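Local coordinates for protein cyclic nucleotide-binding domain (PDB 3GYD) that binds cyclic AMP in a two-subunit assembly and may belong to a family linked to potassium channels, at residues B[36-39]-B[40-44]; B[66-69]-B[70-73]; B[114-117]-B[118-122]; B[164-167]-B[168-172]; B[173-176]-B[177-181]. All blocks are in the same frame, centred on the assembly; numbering follows the deposited sequence.

How the contacts relate
All five contacts are local, each within one piece of chain. Contacts 3 and 4 are mainly buried; contacts 1, 2 and 5 mix buried and exposed residues. Contact 1 is a helix end with apolar packing inside and a loose charged pair outside. Its I44 packs on Q165 of contact 4. Contact 2 is a turn in the beta part; its centre is about 25 Å from that of contact 4, across the chain's centre. Contacts 3, 4 and 5 all touch cyclic AMP and the second subunit. Contact 3 binds ribose and phosphate, contact 4 lays an arginine along the adenine, and contact 5 reaches its amino group. Contacts 4 and 5 share helix 153-178.

Contact 1. Residues B[36-39]-B[40-44]; sequences EILE and IVNKI
L38 sends CG trans to its own backbone N (chi1 178°), while the side chain of N42 leans back beside its N (chi1 -82°). This brings the two ends together. L38 CD1 lies 3.5 Å from N42 ND2, a methyl set against an amide nitrogen, and the two side chains cross obliquely. The amide has its polar partner beyond the helix, where N42 OD1 accepts from the backbone N of F50. K43 is bent, which lays its chain back over the helix end. K43 CG sits 3.5 Å from E39 O. Further out the chains of E39 and K43 run side by side. E39 OE2 and K43 NZ stay 4.2 Å apart, too far for a salt bridge. The last helical bonds run from I40 N to E36 O, from V41 N to I37 O and from N42 N to L38 O, the last at 3.0 Å. On the buried side I37 CG2 and V41 CG1 approach to 4.3 Å. I37 also packs on strand 82-88, and V41 on helix 52-60. N42 is the first residue to leave the helix, and a type I turn, V41 to I44, overlaps the helix end. I40 O accepts from R162 NE of helix 153-178. The E39 and K43 charges are exposed, so their attraction is probably weak, and backbone bonds with apolar packing probably carry most of the contact.

Contact 2. Residues B[66-69]-B[70-73]; sequences AAPR and DCQL
C71 reaches back to A67 and P68 across a tight turn. C71 CB lies 3.1 Å from P68 O. On the proline ring, C71 CB is 3.8 Å from P68 CD. SG stands trans to the backbone N of C71 (chi1 175°), and this directs the sulfur along the turn to A67. There C71 SG meets A67 CB at 3.9 Å. Beyond this segment C71 also packs on L24.

The backbone makes a type II beta turn from P68 to C71. Its closing bond, from C71 N to P68 O, is weak, at 3.2 Å with an N-H...O angle of 122°. D70 takes the third position of the turn with positive phi (68°). D70 and C71 both face A131 of strand 128-131 and bond to it through their backbones, which makes a G1 beta bulge. The turn links strand 63-67 of the five-stranded antiparallel sheet to strand 71-74 of the four-stranded one. It therefore passes the chain between the two sheets of the beta part of the cyclic nucleotide-binding domain.

R69 and D70 stand at the exposed end of the turn. On the inner side L73 brings one methyl back to the first strand. L73 CD2 lies 3.6 Å from A67 CB, and both side chains also rest on F137 of strand 135-141.

Contact 3. Residues B[114-117]-B[118-122]; sequences IGEM and SMIDG. With CMP (adenosine-3',5'-cyclic-monophosphate), chain D.
S118 follows M117 in the first turn of helix 116-121, and its backbone N points at the phosphate of cyclic AMP. The bond from S118 N to O1P is 2.9 Å long and nearly straight (169°). S118 OG bonds to M123 O and to R172 of the second subunit. M119 N gives only a weak bond to G115 O, the N-cap residue. I120 N bonds to E116 O at 3.0 Å. The I120 side chain folds over the same carbonyl, and its CD1 reaches E116 CB at 4.1 Å. D121 N bonds to M117 O at 2.9 Å. The D121 carboxylate folds back toward the start of the helix (chi1 70°). Its OD1 takes M123 N, and OD2 is held by T168 and R172 of the second subunit. G122, with positive phi, is the first residue past the helix.

The residues before S118 hold the ribose. G115 N donates to O2' of the nucleotide at 2.8 Å. O2' of the nucleotide donates in turn to E116 OE1 at 2.6 Å, so two residues grip it. A bend at chi2 (-76°) folds the E116 carboxylate back to the sugar. M117, a selenomethionine, lays its extended chain along the ligand, with its SE 3.9 Å from C3' of cyclic AMP. A short helix with its N-terminal end at the phosphate matches the phosphate-binding cassette of cyclic nucleotide-binding domains; R125 and S126 also bond to the nucleotide. I114 and M119 pack on strand 82-88, E116 and M117 rest on helix 153-178, and I120 meets L164 of the second subunit.

Contact 4. Residues B[164-167]-B[168-172]; sequences LQLL and TARFR. With CMP (adenosine-3',5'-cyclic-monophosphate), chain D.
F171 N donates to L167 O at 2.8 Å, the shortest bond between 164-167 and 168-172. It is one of four helical bonds here, with T168 N to L164 O, A169 N to Q165 O and R170 N to L166 O.

R170 carries the side-chain part of the contact. Its CG stands trans to the backbone N (chi1 -168°), and the chain bends at chi3 (-88°). The side chain therefore runs alongside that of L166, pointing the same way. L166 CD1 lies over one face of the guanidinium, offset toward its rim and 3.5 Å from R170 NH2. Cyclic AMP covers the opposite face, with N3 of the adenine 3.3 Å above the centre of the guanidinium plane. R170 NE is 3.1 Å from C2 of the base. The group is thus held between a leucine methyl and the adenine. Its edge is fixed as well. R170 NH2 bonds to I113 O, and R170 NH1 forms a salt bridge with E116 OE2 at 3.1 Å. E116 binds the ribose, so this bridge ties the helix to the sugar site and would probably help to position that carboxylate.

T168 OG1 bonds to D121 of the second subunit. Q165 NE2 bonds to K45 O and to I120 O of the second subunit. Helix 153-178 lies here between helix 116-121 of its own chain, where L167 meets M117, and the second subunit, whose F171 meets F171 edge-to-face.

Contact 5. Residues B[173-176]-B[177-181]; sequences ESYD and RILPK. With CMP (adenosine-3',5'-cyclic-monophosphate), chain D.
E173 and R177 form a salt bridge one helical turn apart. R177 grips the carboxylate side-on, with NE 2.6 Å from E173 OE2 and NH2 2.9 Å from E173 OE1. The two planes are 21° apart, nearly coplanar. A bend at chi2 (-79°) brings the E173 carboxylate round to the guanidinium edge.

The other hydrogen bonds are mainly helical: R177 N to E173 O, I178 N to S174 O and L179 N to Y175 O. K181 NZ bonds to R177 O at 2.6 Å, where the chain passes into a 3-10 turn. S174 OG accepts from N6 of cyclic AMP at 2.9 Å and also bonds to R170 O. The bond to N6 is consistent with a part in base recognition.

The apolar contacts gather round Y175. Its ring meets L179 obliquely, with Y175 CD1 3.8 Å from L179 CD2. I178 CG2 comes to 4.2 Å from Y175 CE1.

This end of helix 153-178 lies against the second subunit. Y175 OH bonds to S174 of that subunit, and Y175 OH of the second subunit bonds to the cyclic AMP held here. R177 NH1 bonds to I105 O of strand 103-109.

Contact 1. Residues B[36-39]-B[40-44]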
# COMPACT_ATOMS: atom_id res chain seq x y z
N GLU B 36 -19.05 12.57 4.93
CA GLU B 36 -18.41 11.99 3.75
C GLU B 36 -17.08 11.28 4.16
O GLU B 36 -16.76 10.21 3.66
CB GLU B 36 -18.15 13.06 2.69
CG GLU B 36 -19.39 13.64 2.02
CD GLU B 36 -20.04 14.77 2.77
OE1 GLU B 36 -19.71 15.08 3.94
OE2 GLU B 36 -20.93 15.38 2.15
N ILE B 37 -16.35 11.88 5.10
CA ILE B 37 -15.05 11.40 5.55
C ILE B 37 -15.26 10.15 6.39
O ILE B 37 -14.52 9.16 6.22
CB ILE B 37 -14.19 12.49 6.26
CG1 ILE B 37 -13.67 13.52 5.22
CG2 ILE B 37 -13.00 11.90 6.97
CD1 ILE B 37 -13.25 14.80 5.84
N LEU B 38 -16.27 10.17 7.24
CA LEU B 38 -16.69 8.98 7.99
C LEU B 38 -16.95 7.80 7.04
O LEU B 38 -16.45 6.69 7.28
CB LEU B 38 -17.92 9.31 8.83
CG LEU B 38 -18.56 8.18 9.66
CD1 LEU B 38 -17.68 7.83 10.88
CD2 LEU B 38 -19.99 8.55 10.05
N GLU B 39 -17.68 8.04 5.97
CA GLU B 39 -17.95 6.98 5.01
C GLU B 39 -16.67 6.47 4.32
O GLU B 39 -16.50 5.27 4.13
CB GLU B 39 -18.98 7.46 3.97
CG GLU B 39 -19.41 6.37 2.99
CD GLU B 39 -20.68 6.72 2.23
OE1 GLU B 39 -21.08 7.91 2.20
OE2 GLU B 39 -21.30 5.78 1.67
N ILE B 40 -15.77 7.39 3.97
CA ILE B 40 -14.54 7.01 3.29
C ILE B 40 -13.71 6.10 4.20
O ILE B 40 -13.31 5.01 3.79
CB ILE B 40 -13.72 8.24 2.87
CG1 ILE B 40 -14.43 8.96 1.70
CG2 ILE B 40 -12.27 7.86 2.53
CD1 ILE B 40 -13.87 10.34 1.37
N VAL B 41 -13.49 6.54 5.42
CA VAL B 41 -12.57 5.81 6.30
C VAL B 41 -13.20 4.49 6.78
O VAL B 41 -12.49 3.50 6.97
CB VAL B 41 -12.05 6.63 7.47
CG1 VAL B 41 -11.26 7.92 6.95
CG2 VAL B 41 -13.14 7.01 8.44
N ASN B 42 -14.53 4.46 6.92
CA ASN B 42 -15.17 3.23 7.39
C ASN B 42 -15.40 2.16 6.33
O ASN B 42 -15.98 1.14 6.60
CB ASN B 42 -16.39 3.51 8.25
CG ASN B 42 -16.01 3.81 9.70
OD1 ASN B 42 -14.97 3.35 10.17
ND2 ASN B 42 -16.88 4.50 10.41
N LYS B 43 -14.86 2.36 5.13
CA LYS B 43 -14.60 1.25 4.20
C LYS B 43 -13.50 0.29 4.70
O LYS B 43 -13.29 -0.77 4.12
CB LYS B 43 -14.15 1.79 2.84
CG LYS B 43 -15.15 2.75 2.14
CD LYS B 43 -16.53 2.20 2.01
CE LYS B 43 -17.21 2.96 0.88
NZ LYS B 43 -18.64 2.67 0.74
N ILE B 44 -12.81 0.67 5.76
CA ILE B 44 -11.82 -0.22 6.39
C ILE B 44 -12.47 -1.56 6.73
O ILE B 44 -13.63 -1.63 7.17
CB ILE B 44 -11.23 0.43 7.69
CG1 ILE B 44 -9.99 -0.32 8.18
CG2 ILE B 44 -12.29 0.56 8.78
CD1 ILE B 44 -9.28 0.37 9.33

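Contact 2. Residues B[66-69]-B[70-73]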
# COMPACT_ATOMS: atom_id res chain seq x y z
N ALA B 66 -12.27 23.51 -3.03
CA ALA B 66 -13.03 23.27 -4.26
C ALA B 66 -12.18 23.57 -5.49
O ALA B 66 -11.65 24.69 -5.63
CB ALA B 66 -14.32 24.15 -4.28
N ALA B 67 -12.10 22.60 -6.40
CA ALA B 67 -11.39 22.73 -7.68
C ALA B 67 -12.44 22.84 -8.78
O ALA B 67 -13.47 22.15 -8.71
CB ALA B 67 -10.53 21.48 -7.96
N PRO B 68 -12.16 23.64 -9.82
CA PRO B 68 -13.01 23.65 -10.99
C PRO B 68 -12.70 22.51 -11.96
O PRO B 68 -11.68 21.81 -11.81
CB PRO B 68 -12.65 24.98 -11.65
CG PRO B 68 -11.19 25.08 -11.39
CD PRO B 68 -11.00 24.55 -9.99
N ARG B 69 -13.59 22.31 -12.92
CA ARG B 69 -13.36 21.41 -14.06
C ARG B 69 -12.02 21.74 -14.68
O ARG B 69 -11.68 22.92 -14.81
CB ARG B 69 -14.43 21.65 -15.10
CG ARG B 69 -14.70 20.54 -16.07
CD ARG B 69 -15.61 21.08 -17.19
NE ARG B 69 -14.93 22.18 -17.87
CZ ARG B 69 -14.28 22.12 -19.04
NH1 ARG B 69 -14.26 21.02 -19.79
NH2 ARG B 69 -13.68 23.22 -19.48
N ASP B 70 -11.28 20.71 -15.08
CA ASP B 70 -9.98 20.83 -15.74
C ASP B 70 -8.93 21.37 -14.81
O ASP B 70 -7.98 22.03 -15.22
CB ASP B 70 -10.07 21.71 -17.02
CG ASP B 70 -8.75 21.77 -17.79
OD1 ASP B 70 -7.97 20.77 -17.81
OD2 ASP B 70 -8.48 22.85 -18.38
N CYS B 71 -9.07 21.12 -13.53
CA CYS B 71 -8.04 21.55 -12.63
C CYS B 71 -7.06 20.38 -12.48
O CYS B 71 -7.48 19.28 -12.16
CB CYS B 71 -8.64 21.93 -11.30
SG CYS B 71 -7.43 22.32 -10.10
N GLN B 72 -5.77 20.62 -12.71
CA GLN B 72 -4.77 19.59 -12.45
C GLN B 72 -4.41 19.55 -10.96
O GLN B 72 -3.58 20.33 -10.46
CB GLN B 72 -3.52 19.74 -13.33
CG GLN B 72 -2.69 18.48 -13.34
CD GLN B 72 -1.97 18.23 -14.64
OE1 GLN B 72 -0.76 18.10 -14.66
NE2 GLN B 72 -2.72 18.14 -15.73
N LEU B 73 -5.08 18.62 -10.26
CA LEU B 73 -4.90 18.42 -8.84
C LEU B 73 -3.49 17.93 -8.53
O LEU B 73 -2.84 18.41 -7.59
CB LEU B 73 -5.95 17.43 -8.32
CG LEU B 73 -7.40 17.83 -8.55
CD1 LEU B 73 -8.37 16.74 -8.07
CD2 LEU B 73 -7.73 19.20 -7.92

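Contact 3. Residues B[114-117]-B[118-122]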
# COMPACT_ATOMS: atom_id res chain seq x y z
N ILE B 114 -6.58 9.91 -3.37
CA ILE B 114 -5.49 10.04 -4.39
C ILE B 114 -4.31 10.77 -3.78
O ILE B 114 -4.48 11.46 -2.81
CB ILE B 114 -5.93 10.71 -5.73
CG1 ILE B 114 -6.46 12.14 -5.52
CG2 ILE B 114 -6.96 9.82 -6.48
CD1 ILE B 114 -6.62 12.96 -6.84
N GLY B 115 -3.12 10.60 -4.36
CA GLY B 115 -1.91 11.23 -3.87
C GLY B 115 -1.27 10.54 -2.67
O GLY B 115 -0.28 11.05 -2.11
N GLU B 116 -1.81 9.39 -2.26
CA GLU B 116 -1.21 8.63 -1.18
C GLU B 116 0.24 8.16 -1.42
O GLU B 116 1.01 8.01 -0.47
CB GLU B 116 -2.09 7.42 -0.83
CG GLU B 116 -2.00 6.26 -1.77
CD GLU B 116 -2.72 6.45 -3.08
OE1 GLU B 116 -3.49 7.43 -3.30
OE2 GLU B 116 -2.56 5.54 -3.89
N MSE B 117 0.60 7.87 -2.67
CA MSE B 117 1.89 7.26 -2.94
C MSE B 117 3.08 8.15 -2.57
O MSE B 117 3.94 7.73 -1.82
CB MSE B 117 1.93 6.73 -4.34
CG MSE B 117 0.95 5.62 -4.60
SE MSE B 117 0.87 5.10 -6.49
CE MSE B 117 -0.67 3.87 -6.42
N SER B 118 3.14 9.38 -3.09
CA SER B 118 4.24 10.30 -2.80
C SER B 118 4.13 10.75 -1.32
O SER B 118 5.15 11.00 -0.67
CB SER B 118 4.16 11.51 -3.73
OG SER B 118 4.36 11.15 -5.11
N MSE B 119 2.91 10.87 -0.79
CA MSE B 119 2.78 11.26 0.63
C MSE B 119 3.48 10.23 1.51
O MSE B 119 4.18 10.55 2.48
CB MSE B 119 1.31 11.41 1.06
CG MSE B 119 1.20 12.12 2.35
SE MSE B 119 0.96 10.88 3.77
CE MSE B 119 -0.78 11.32 3.75
N ILE B 120 3.31 8.97 1.14
CA ILE B 120 3.88 7.84 1.89
C ILE B 120 5.38 7.66 1.67
O ILE B 120 6.09 7.30 2.61
CB ILE B 120 3.14 6.53 1.49
CG1 ILE B 120 1.75 6.53 2.10
CG2 ILE B 120 3.92 5.23 1.91
CD1 ILE B 120 0.80 5.57 1.35
N ASP B 121 5.85 7.79 0.42
CA ASP B 121 7.21 7.35 0.11
C ASP B 121 8.19 8.46 -0.32
O ASP B 121 9.38 8.21 -0.47
CB ASP B 121 7.24 6.12 -0.85
CG ASP B 121 6.82 6.43 -2.27
OD1 ASP B 121 6.75 7.62 -2.69
OD2 ASP B 121 6.56 5.42 -2.99
N GLY B 122 7.67 9.67 -0.52
CA GLY B 122 8.48 10.81 -0.90
C GLY B 122 9.09 10.81 -2.30
O GLY B 122 9.96 11.62 -2.61
P CMP D . 0.76 9.75 -6.22
O1P CMP D . 1.25 10.50 -5.03
O2P CMP D . 1.79 8.96 -7.03
O5' CMP D . 0.17 10.86 -7.29
C5' CMP D . -0.59 10.43 -8.42
C4' CMP D . -1.70 9.53 -7.90
O4' CMP D . -2.42 8.82 -8.88
C3' CMP D . -1.21 8.35 -7.05
O3' CMP D . -0.57 8.90 -5.91
C2' CMP D . -2.50 7.59 -6.84
O2' CMP D . -3.27 8.18 -5.78
C1' CMP D . -3.21 7.85 -8.18
N9 CMP D . -3.20 6.61 -8.95
C8 CMP D . -2.11 6.09 -9.53
N7 CMP D . -2.42 4.92 -10.12
C5 CMP D . -3.72 4.69 -9.93
C6 CMP D . -4.70 3.66 -10.26
N6 CMP D . -4.34 2.58 -11.00
N1 CMP D . -5.95 3.83 -9.84
C2 CMP D . -6.38 4.90 -9.10
N3 CMP D . -5.53 5.87 -8.75
C4 CMP D . -4.24 5.83 -9.14

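Contact 4. Residues B[164-167]-B[168-172]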
# COMPACT_ATOMS: atom_id res chain seq x y z
N LEU B 164 -3.45 1.02 3.36
CA LEU B 164 -2.99 -0.28 2.89
C LEU B 164 -4.03 -0.97 2.02
O LEU B 164 -3.71 -1.44 0.95
CB LEU B 164 -2.55 -1.17 4.06
CG LEU B 164 -1.20 -0.86 4.69
CD1 LEU B 164 -1.09 -1.49 6.11
CD2 LEU B 164 -0.06 -1.31 3.84
N GLN B 165 -5.26 -0.98 2.49
CA GLN B 165 -6.37 -1.61 1.78
C GLN B 165 -6.76 -0.87 0.51
O GLN B 165 -7.16 -1.47 -0.49
CB GLN B 165 -7.53 -1.77 2.76
CG GLN B 165 -7.21 -2.80 3.83
CD GLN B 165 -8.26 -2.90 4.92
OE1 GLN B 165 -9.19 -2.09 4.98
NE2 GLN B 165 -8.14 -3.94 5.78
N LEU B 166 -6.62 0.46 0.53
CA LEU B 166 -6.77 1.26 -0.66
C LEU B 166 -5.76 0.76 -1.69
O LEU B 166 -6.11 0.51 -2.82
CB LEU B 166 -6.48 2.74 -0.36
CG LEU B 166 -6.32 3.65 -1.59
CD1 LEU B 166 -7.71 3.89 -2.31
CD2 LEU B 166 -5.61 4.96 -1.12
N LEU B 167 -4.50 0.61 -1.27
CA LEU B 167 -3.46 0.22 -2.24
C LEU B 167 -3.61 -1.23 -2.76
O LEU B 167 -3.41 -1.51 -3.97
CB LEU B 167 -2.05 0.45 -1.65
CG LEU B 167 -1.64 1.91 -1.61
CD1 LEU B 167 -0.44 2.12 -0.63
CD2 LEU B 167 -1.24 2.39 -3.05
N THR B 168 -3.94 -2.16 -1.88
CA THR B 168 -4.06 -3.56 -2.32
C THR B 168 -5.25 -3.69 -3.29
O THR B 168 -5.15 -4.33 -4.34
CB THR B 168 -4.18 -4.56 -1.12
OG1 THR B 168 -5.38 -4.29 -0.39
CG2 THR B 168 -2.93 -4.46 -0.14
N ALA B 169 -6.37 -3.07 -2.96
CA ALA B 169 -7.53 -3.08 -3.86
C ALA B 169 -7.20 -2.47 -5.24
O ALA B 169 -7.61 -3.01 -6.29
CB ALA B 169 -8.72 -2.39 -3.22
N ARG B 170 -6.46 -1.36 -5.21
CA ARG B 170 -6.06 -0.63 -6.40
C ARG B 170 -5.11 -1.49 -7.23
O ARG B 170 -5.22 -1.56 -8.46
CB ARG B 170 -5.40 0.69 -5.98
CG ARG B 170 -5.17 1.73 -7.09
CD ARG B 170 -5.03 3.10 -6.40
NE ARG B 170 -6.33 3.78 -6.20
CZ ARG B 170 -6.46 4.95 -5.58
NH1 ARG B 170 -5.41 5.54 -5.02
NH2 ARG B 170 -7.65 5.51 -5.45
N PHE B 171 -4.22 -2.20 -6.55
CA PHE B 171 -3.25 -3.04 -7.23
C PHE B 171 -3.99 -4.21 -7.90
O PHE B 171 -3.72 -4.52 -9.07
CB PHE B 171 -2.16 -3.56 -6.25
CG PHE B 171 -0.91 -4.07 -6.93
CD1 PHE B 171 -0.83 -5.34 -7.42
CD2 PHE B 171 0.20 -3.27 -7.08
CE1 PHE B 171 0.33 -5.80 -8.06
CE2 PHE B 171 1.34 -3.70 -7.70
CZ PHE B 171 1.42 -4.96 -8.18
N ARG B 172 -4.91 -4.85 -7.18
CA ARG B 172 -5.66 -5.99 -7.74
C ARG B 172 -6.53 -5.58 -8.92
O ARG B 172 -6.59 -6.30 -9.94
CB ARG B 172 -6.58 -6.67 -6.69
CG ARG B 172 -5.86 -7.39 -5.55
CD ARG B 172 -6.88 -7.89 -4.49
NE ARG B 172 -6.32 -8.30 -3.22
CZ ARG B 172 -5.82 -9.51 -2.98
NH1 ARG B 172 -5.74 -10.42 -3.95
NH2 ARG B 172 -5.38 -9.83 -1.76
P CMP D . 0.76 9.75 -6.22
O1P CMP D . 1.25 10.50 -5.03
O2P CMP D . 1.79 8.96 -7.03
O5' CMP D . 0.17 10.86 -7.29
C5' CMP D . -0.59 10.43 -8.42
C4' CMP D . -1.70 9.53 -7.90
O4' CMP D . -2.42 8.82 -8.88
C3' CMP D . -1.21 8.35 -7.05
O3' CMP D . -0.57 8.90 -5.91
C2' CMP D . -2.50 7.59 -6.84
O2' CMP D . -3.27 8.18 -5.78
C1' CMP D . -3.21 7.85 -8.18
N9 CMP D . -3.20 6.61 -8.95
C8 CMP D . -2.11 6.09 -9.53
N7 CMP D . -2.42 4.92 -10.12
C5 CMP D . -3.72 4.69 -9.93
C6 CMP D . -4.70 3.66 -10.26
N6 CMP D . -4.34 2.58 -11.00
N1 CMP D . -5.95 3.83 -9.84
C2 CMP D . -6.38 4.90 -9.10
N3 CMP D . -5.53 5.87 -8.75
C4 CMP D . -4.24 5.83 -9.14

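Contact 5. Residues B[173-176]-B[177-181]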
# COMPACT_ATOMS: atom_id res chain seq x y z
N GLU B 173 -7.24 -4.47 -8.77
CA GLU B 173 -8.14 -3.98 -9.82
C GLU B 173 -7.33 -3.59 -11.06
O GLU B 173 -7.68 -3.95 -12.20
CB GLU B 173 -8.94 -2.78 -9.30
CG GLU B 173 -10.02 -2.27 -10.28
CD GLU B 173 -9.49 -1.39 -11.44
OE1 GLU B 173 -8.53 -0.61 -11.22
OE2 GLU B 173 -10.05 -1.46 -12.58
N SER B 174 -6.26 -2.85 -10.82
CA SER B 174 -5.49 -2.29 -11.91
C SER B 174 -4.82 -3.37 -12.70
O SER B 174 -4.81 -3.32 -13.94
CB SER B 174 -4.48 -1.25 -11.42
OG SER B 174 -5.19 -0.15 -10.85
N TYR B 175 -4.28 -4.38 -12.02
CA TYR B 175 -3.59 -5.40 -12.74
C TYR B 175 -4.51 -6.49 -13.31
O TYR B 175 -4.14 -7.13 -14.27
CB TYR B 175 -2.32 -5.90 -12.00
CG TYR B 175 -1.19 -4.87 -12.15
CD1 TYR B 175 -0.51 -4.74 -13.36
CD2 TYR B 175 -0.84 -4.00 -11.12
CE1 TYR B 175 0.49 -3.79 -13.53
CE2 TYR B 175 0.18 -3.05 -11.28
CZ TYR B 175 0.84 -2.95 -12.48
OH TYR B 175 1.83 -2.01 -12.68
N ASP B 176 -5.74 -6.62 -12.80
CA ASP B 176 -6.75 -7.43 -13.49
C ASP B 176 -7.12 -6.81 -14.85
O ASP B 176 -7.39 -7.50 -15.81
CB ASP B 176 -8.04 -7.56 -12.66
CG ASP B 176 -7.89 -8.51 -11.45
OD1 ASP B 176 -6.90 -9.28 -11.37
OD2 ASP B 176 -8.80 -8.49 -10.58
N ARG B 177 -7.13 -5.49 -14.90
CA ARG B 177 -7.46 -4.71 -16.09
C ARG B 177 -6.28 -4.65 -17.08
O ARG B 177 -6.45 -4.82 -18.29
CB ARG B 177 -7.84 -3.32 -15.61
CG ARG B 177 -8.33 -2.35 -16.62
CD ARG B 177 -9.27 -1.33 -15.95
NE ARG B 177 -8.76 -0.72 -14.71
CZ ARG B 177 -7.84 0.23 -14.68
NH1 ARG B 177 -7.26 0.64 -15.80
NH2 ARG B 177 -7.46 0.76 -13.50
N ILE B 178 -5.08 -4.40 -16.56
CA ILE B 178 -3.91 -4.10 -17.38
C ILE B 178 -3.15 -5.32 -17.88
O ILE B 178 -2.70 -5.33 -19.01
CB ILE B 178 -2.94 -3.20 -16.59
CG1 ILE B 178 -3.48 -1.77 -16.52
CG2 ILE B 178 -1.51 -3.29 -17.18
CD1 ILE B 178 -2.86 -0.96 -15.36
N LEU B 179 -2.98 -6.36 -17.04
CA LEU B 179 -2.16 -7.52 -17.47
C LEU B 179 -2.65 -8.17 -18.75
O LEU B 179 -1.83 -8.54 -19.60
CB LEU B 179 -2.02 -8.58 -16.36
CG LEU B 179 -1.18 -8.10 -15.18
CD1 LEU B 179 -1.15 -9.22 -14.13
CD2 LEU B 179 0.25 -7.73 -15.59
N PRO B 180 -3.98 -8.31 -18.92
CA PRO B 180 -4.47 -8.93 -20.16
C PRO B 180 -4.18 -8.11 -21.43
O PRO B 180 -4.29 -8.65 -22.52
CB PRO B 180 -5.98 -9.05 -19.92
CG PRO B 180 -6.12 -9.01 -18.42
CD PRO B 180 -5.09 -8.01 -18.00
N LYS B 181 -3.80 -6.85 -21.28
CA LYS B 181 -3.48 -5.98 -22.41
C LYS B 181 -1.97 -5.97 -22.71
O LYS B 181 -1.53 -5.24 -23.59
CB LYS B 181 -3.98 -4.57 -22.13
CG LYS B 181 -5.48 -4.50 -21.94
CD LYS B 181 -5.91 -3.17 -21.39
CE LYS B 181 -7.43 -3.08 -21.32
NZ LYS B 181 -7.92 -3.88 -20.15
P CMP D . 0.76 9.75 -6.22
O1P CMP D . 1.25 10.50 -5.03
O2P CMP D . 1.79 8.96 -7.03
O5' CMP D . 0.17 10.86 -7.29
C5' CMP D . -0.59 10.43 -8.42
C4' CMP D . -1.70 9.53 -7.90
O4' CMP D . -2.42 8.82 -8.88
C3' CMP D . -1.21 8.35 -7.05
O3' CMP D . -0.57 8.90 -5.91
C2' CMP D . -2.50 7.59 -6.84
O2' CMP D . -3.27 8.18 -5.78
C1' CMP D . -3.21 7.85 -8.18
N9 CMP D . -3.20 6.61 -8.95
C8 CMP D . -2.11 6.09 -9.53
N7 CMP D . -2.42 4.92 -10.12
C5 CMP D . -3.72 4.69 -9.93
C6 CMP D . -4.70 3.66 -10.26
N6 CMP D . -4.34 2.58 -11.00
N1 CMP D . -5.95 3.83 -9.84
C2 CMP D . -6.38 4.90 -9.10
N3 CMP D . -5.53 5.87 -8.75
C4 CMP D . -4.24 5.83 -9.14